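Local coordinates for neuraminidase (Bacteroides thetaiotaomicron, PDB 5MUL), which probably hydrolyses glycosidic bonds as a beta-propeller glycoside hydrolase, apparently a rhamnosidase, and binds glucuronic acid, at residues W212-T217 / T222-C227. Residues are numbered along the deposited sequence; the frame is centred on the assembly and turned at random. Where two conformers were deposited one is given.
Sequences WVWRET and TNHDLC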
# COMPACT_ATOMS: atom_id res chain seq x y z
N TRP A 212 1.61 -4.69 10.77
CA TRP A 212 1.16 -3.48 11.43
C TRP A 212 2.10 -3.02 12.51
O TRP A 212 2.91 -3.78 13.01
CB TRP A 212 -0.26 -3.65 11.98
CG TRP A 212 -0.41 -4.57 13.15
CD1 TRP A 212 -0.52 -4.22 14.49
CD2 TRP A 212 -0.56 -5.99 13.11
NE1 TRP A 212 -0.72 -5.33 15.24
CE2 TRP A 212 -0.75 -6.44 14.44
CE3 TRP A 212 -0.53 -6.95 12.08
CZ2 TRP A 212 -0.90 -7.80 14.75
CZ3 TRP A 212 -0.71 -8.29 12.39
CH2 TRP A 212 -0.86 -8.71 13.72
N VAL A 213 1.92 -1.77 12.89
CA VAL A 213 2.54 -1.20 14.08
C VAL A 213 1.44 -0.84 15.06
O VAL A 213 0.30 -0.60 14.69
CB VAL A 213 3.40 0.05 13.77
CG1 VAL A 213 4.40 -0.21 12.64
CG2 VAL A 213 2.58 1.28 13.49
N TRP A 214 1.79 -0.81 16.35
CA TRP A 214 0.88 -0.32 17.41
C TRP A 214 1.15 1.15 17.67
O TRP A 214 2.25 1.62 17.52
CB TRP A 214 1.16 -1.09 18.69
CG TRP A 214 0.91 -2.56 18.70
CD1 TRP A 214 1.83 -3.54 18.93
CD2 TRP A 214 -0.35 -3.23 18.54
NE1 TRP A 214 1.24 -4.76 18.89
CE2 TRP A 214 -0.10 -4.62 18.65
CE3 TRP A 214 -1.67 -2.81 18.30
CZ2 TRP A 214 -1.12 -5.58 18.57
CZ3 TRP A 214 -2.68 -3.77 18.22
CH2 TRP A 214 -2.38 -5.15 18.35
N ARG A 215 0.12 1.86 18.13
CA ARG A 215 0.28 3.24 18.61
C ARG A 215 -0.53 3.42 19.88
O ARG A 215 -1.73 3.14 19.93
CB ARG A 215 -0.08 4.33 17.60
CG ARG A 215 0.37 5.72 18.06
CD ARG A 215 -0.26 6.86 17.26
NE ARG A 215 0.39 7.06 15.98
CZ ARG A 215 0.36 8.21 15.32
NH1 ARG A 215 -0.27 9.26 15.83
NH2 ARG A 215 0.98 8.32 14.15
N GLU A 216 0.17 3.84 20.94
CA GLU A 216 -0.47 3.90 22.28
C GLU A 216 -1.37 5.11 22.49
O GLU A 216 -2.42 5.00 23.11
CB GLU A 216 0.59 3.87 23.39
CG GLU A 216 1.37 2.58 23.50
CD GLU A 216 0.47 1.37 23.67
OE1 GLU A 216 -0.46 1.38 24.52
OE2 GLU A 216 0.65 0.40 22.93
N THR A 217 -0.95 6.26 22.00
CA THR A 217 -1.69 7.50 22.22
C THR A 217 -1.85 8.27 20.92
O THR A 217 -1.43 7.81 19.86
CB THR A 217 -0.99 8.42 23.26
OG1 THR A 217 0.15 9.06 22.66
CG2 THR A 217 -0.55 7.63 24.47
N THR A 222 4.55 7.45 20.00
CA THR A 222 4.11 6.25 20.70
C THR A 222 3.83 5.06 19.76
O THR A 222 3.32 4.03 20.21
CB THR A 222 2.89 6.52 21.61
OG1 THR A 222 1.72 6.73 20.82
CG2 THR A 222 3.14 7.74 22.54
N ASN A 223 4.22 5.18 18.48
CA ASN A 223 4.30 4.00 17.60
C ASN A 223 5.34 3.04 18.13
O ASN A 223 6.44 3.43 18.56
CB ASN A 223 4.76 4.37 16.19
CG ASN A 223 3.71 5.05 15.37
OD1 ASN A 223 2.50 4.99 15.66
ND2 ASN A 223 4.17 5.67 14.26
N HIS A 224 5.04 1.75 18.05
CA HIS A 224 6.00 0.73 18.45
C HIS A 224 5.71 -0.61 17.79
O HIS A 224 4.53 -0.94 17.56
CB HIS A 224 6.06 0.56 19.99
CG HIS A 224 4.76 0.14 20.63
ND1 HIS A 224 4.44 -1.17 20.92
CD2 HIS A 224 3.71 0.89 21.06
CE1 HIS A 224 3.27 -1.21 21.52
NE2 HIS A 224 2.79 0.02 21.60
N ASP A 225 6.79 -1.32 17.50
CA ASP A 225 6.78 -2.71 17.03
C ASP A 225 6.26 -2.92 15.62
O ASP A 225 5.60 -2.06 15.06
CB ASP A 225 6.03 -3.61 18.01
CG ASP A 225 6.64 -3.59 19.43
OD1 ASP A 225 7.87 -3.66 19.52
OD2 ASP A 225 5.87 -3.45 20.38
N LEU A 226 6.61 -4.08 15.08
CA LEU A 226 6.12 -4.50 13.79
C LEU A 226 5.64 -5.95 13.93
O LEU A 226 6.44 -6.82 14.32
CB LEU A 226 7.24 -4.32 12.78
CG LEU A 226 6.94 -4.65 11.34
CD1 LEU A 226 5.82 -3.79 10.77
CD2 LEU A 226 8.20 -4.52 10.49
N CYS A 227 4.37 -6.19 13.65
CA CYS A 227 3.72 -7.46 13.81
C CYS A 227 3.24 -8.02 12.48
O CYS A 227 3.12 -7.26 11.51
CB CYS A 227 2.54 -7.29 14.75
SG CYS A 227 3.00 -6.80 16.44
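A beta hairpin of a propeller blade joins Trp212 to Cys227 and Trp214 to His224, two antiparallel hydrogen-bonded pairs that show how a bulge can reset the register without breaking a sheet. Four backbone bonds hold these pairs, among them His224 N to Trp214 O at 2.8 Å, while one extra residue on the second strand makes a beta bulge at Asp225, whose phi is positive (71°). Its buried carbonyl oxygen has no hydrogen-bond partner, but Val213 CA makes a CA-H...O contact with Asp225 O at 3.3 Å. On the face shared by both pairs, Cys227 CB lies over the Trp212 six-membered ring, 3.5 Å from its centroid, a CH-pi contact, and SG reaches obliquely toward both indoles. The His224 ring leans across to the first strand because chi1 of 60° sets CG between its own backbone N and carbonyl carbon; Trp214 CB packs over one ring face. The two His224 nitrogens donate in the ring plane to carboxylates: NE2 to the anti lone pair of Glu216 OE2 (2.5 Å), ND1 to Asp225 OD2 (2.7 Å), met from above that carboxylate. With an alanine in place of His224, Glu216 would probably be left to its salt bridge with Arg194, Asp225 OD2 would lose the ND1 bond, and Trp214 CB would be uncovered. On the other face Arg215 NE bonds Asn223 OD1 (3.0 Å); Asn269 OD1 accepts from Arg215 NH2 and Asn223 ND2, the latter also bonded to Leu267 O. Strands 208-215 and 223-231 are thus the middle pair of a four-stranded antiparallel blade, the repeating unit of the beta-propeller fold.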